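Local coordinates for hypothetical protein (PDB 4M8R) that is of unknown function but pairs an N-terminal Ig-like domain with a WD40-like domain of the beta-propeller clan, at residues 396-400 with 401-405. Sequence-based numbering, arbitrary orientation.
Sequences SDFDW and NSKEW
F398 carries CG anti to its own N (chi1 -173°), and W405 carries CG anti to its carbonyl carbon (chi1 -64°). Both side chains leave the same face of the sheet, from a non-hydrogen-bonded antiparallel pair, and these torsions turn the F398 edge toward the W405 indole. CD1 lies over the centre of the indole face, planes at 55° and F398 CD1 3.5 Å from W405 CE2. F398 CB adds a CH-pi contact over the six-membered ring of W405. A glycine in place of W405 would probably leave the F398 edge and CB without their aromatic face. K403 bends at chi2 and sets NZ over one face of W400, 3.2 Å from the six-membered ring centroid, a cation-pi contact. F309 and F361 also meet this indole edge-to-face. In the turn, D399 OD2 accepts two bonds. S402 OG donates to the anti lone pair of D399 OD2 at 2.9 Å, while S402 N comes from above the carboxylate plane. This grip limits rotation of the carboxylate. D399 N bonds to E404 O at 3.2 Å, nearly straight. The arrangement is a tight beta hairpin joining strands 394-399 and 404-407, the last two of a four-stranded antiparallel sheet, consistent with a blade of a WD40-like beta-propeller.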
loop_
_atom_site.group_PDB
_atom_site.type_symbol
_atom_site.label_atom_id
_atom_site.label_comp_id
_atom_site.label_asym_id
_atom_site.label_seq_id
_atom_site.Cartn_x
_atom_site.Cartn_y
_atom_site.Cartn_z
ATOM N N SER A 396 -3.555 10.645 -32.612
ATOM C CA SER A 396 -4.187 9.329 -32.541
ATOM C C SER A 396 -3.581 8.416 -31.478
ATOM O O SER A 396 -2.371 8.425 -31.252
ATOM C CB SER A 396 -4.105 8.649 -33.907
ATOM O OG SER A 396 -5.143 7.698 -34.056
ATOM N N ASP A 397 -4.444 7.637 -30.830
ATOM C CA ASP A 397 -4.029 6.651 -29.829
ATOM C C ASP A 397 -3.940 5.266 -30.459
ATOM O O ASP A 397 -4.817 4.880 -31.228
ATOM C CB ASP A 397 -5.041 6.580 -28.671
ATOM C CG ASP A 397 -4.793 7.618 -27.589
ATOM O OD1 ASP A 397 -3.815 8.397 -27.672
ATOM O OD2 ASP A 397 -5.595 7.647 -26.637
ATOM N N PHE A 398 -2.887 4.526 -30.128
ATOM C CA PHE A 398 -2.809 3.109 -30.468
ATOM C C PHE A 398 -2.974 2.279 -29.201
ATOM O O PHE A 398 -2.253 2.489 -28.226
ATOM C CB PHE A 398 -1.473 2.774 -31.118
ATOM C CG PHE A 398 -1.399 1.368 -31.638
ATOM C CD1 PHE A 398 -2.036 1.022 -32.822
ATOM C CD2 PHE A 398 -0.703 0.389 -30.943
ATOM C CE1 PHE A 398 -1.973 -0.273 -33.308
ATOM C CE2 PHE A 398 -0.636 -0.907 -31.421
ATOM C CZ PHE A 398 -1.269 -1.239 -32.607
ATOM N N ASP A 399 -3.917 1.341 -29.222
ATOM C CA ASP A 399 -4.178 0.471 -28.079
ATOM C C ASP A 399 -3.535 -0.889 -28.333
ATOM O O ASP A 399 -3.925 -1.606 -29.258
ATOM C CB ASP A 399 -5.687 0.328 -27.848
ATOM C CG ASP A 399 -6.018 -0.611 -26.704
ATOM O OD1 ASP A 399 -5.698 -0.281 -25.547
ATOM O OD2 ASP A 399 -6.598 -1.686 -26.956
ATOM N N TRP A 400 -2.551 -1.237 -27.512
ATOM C CA TRP A 400 -1.810 -2.482 -27.678
ATOM C C TRP A 400 -2.707 -3.722 -27.731
ATOM O O TRP A 400 -2.457 -4.638 -28.517
ATOM C CB TRP A 400 -0.787 -2.658 -26.550
ATOM C CG TRP A 400 -0.064 -3.943 -26.678
ATOM C CD1 TRP A 400 -0.353 -5.116 -26.045
ATOM C CD2 TRP A 400 1.039 -4.213 -27.543
ATOM N NE1 TRP A 400 0.519 -6.097 -26.446
ATOM C CE2 TRP A 400 1.385 -5.569 -27.367
ATOM C CE3 TRP A 400 1.778 -3.435 -28.441
ATOM C CZ2 TRP A 400 2.437 -6.166 -28.056
ATOM C CZ3 TRP A 400 2.825 -4.030 -29.127
ATOM C CH2 TRP A 400 3.142 -5.384 -28.931
ATOM N N ASN A 401 -3.741 -3.752 -26.895
ATOM C CA ASN A 401 -4.562 -4.954 -26.737
ATOM C C ASN A 401 -5.526 -5.190 -27.899
ATOM O O ASN A 401 -5.809 -6.337 -28.239
ATOM C CB ASN A 401 -5.318 -4.925 -25.403
ATOM C CG ASN A 401 -4.380 -4.947 -24.200
ATOM O OD1 ASN A 401 -4.167 -5.994 -23.589
ATOM N ND2 ASN A 401 -3.807 -3.793 -23.863
ATOM N N SER A 402 -6.013 -4.112 -28.512
ATOM C CA SER A 402 -6.888 -4.210 -29.686
ATOM C C SER A 402 -6.143 -3.990 -31.010
ATOM O O SER A 402 -6.709 -4.208 -32.079
ATOM C CB SER A 402 -8.031 -3.200 -29.575
ATOM O OG SER A 402 -7.543 -1.873 -29.644
ATOM N N LYS A 403 -4.889 -3.548 -30.934
ATOM C CA LYS A 403 -4.065 -3.265 -32.120
ATOM C C LYS A 403 -4.720 -2.273 -33.085
ATOM O O LYS A 403 -4.479 -2.331 -34.290
ATOM C CB LYS A 403 -3.727 -4.555 -32.876
ATOM C CG LYS A 403 -3.090 -5.645 -32.034
ATOM C CD LYS A 403 -1.659 -5.307 -31.662
ATOM C CE LYS A 403 -1.039 -6.453 -30.886
ATOM N NZ LYS A 403 0.391 -6.194 -30.596
ATOM N N GLU A 404 -5.529 -1.361 -32.555
ATOM C CA GLU A 404 -6.259 -0.402 -33.380
ATOM C C GLU A 404 -5.911 1.040 -33.018
ATOM O O GLU A 404 -5.679 1.360 -31.850
ATOM C CB GLU A 404 -7.766 -0.620 -33.230
ATOM C CG GLU A 404 -8.311 -1.768 -34.065
ATOM C CD GLU A 404 -9.753 -2.103 -33.731
ATOM O OE1 GLU A 404 -10.149 -1.964 -32.554
ATOM O OE2 GLU A 404 -10.493 -2.509 -34.652
ATOM N N TRP A 405 -5.876 1.898 -34.036
ATOM C CA TRP A 405 -5.738 3.332 -33.839
ATOM C C TRP A 405 -7.109 3.935 -33.581
ATOM O O TRP A 405 -8.131 3.382 -33.993
ATOM C CB TRP A 405 -5.135 3.999 -35.069
ATOM C CG TRP A 405 -3.764 3.556 -35.365
ATOM C CD1 TRP A 405 -3.392 2.553 -36.207
ATOM C CD2 TRP A 405 -2.557 4.095 -34.823
ATOM N NE1 TRP A 405 -2.025 2.432 -36.224
ATOM C CE2 TRP A 405 -1.489 3.368 -35.381
ATOM C CE3 TRP A 405 -2.276 5.124 -33.916
ATOM C CZ2 TRP A 405 -0.156 3.636 -35.063
ATOM C CZ3 TRP A 405 -0.954 5.391 -33.599
ATOM C CH2 TRP A 405 0.091 4.650 -34.172
#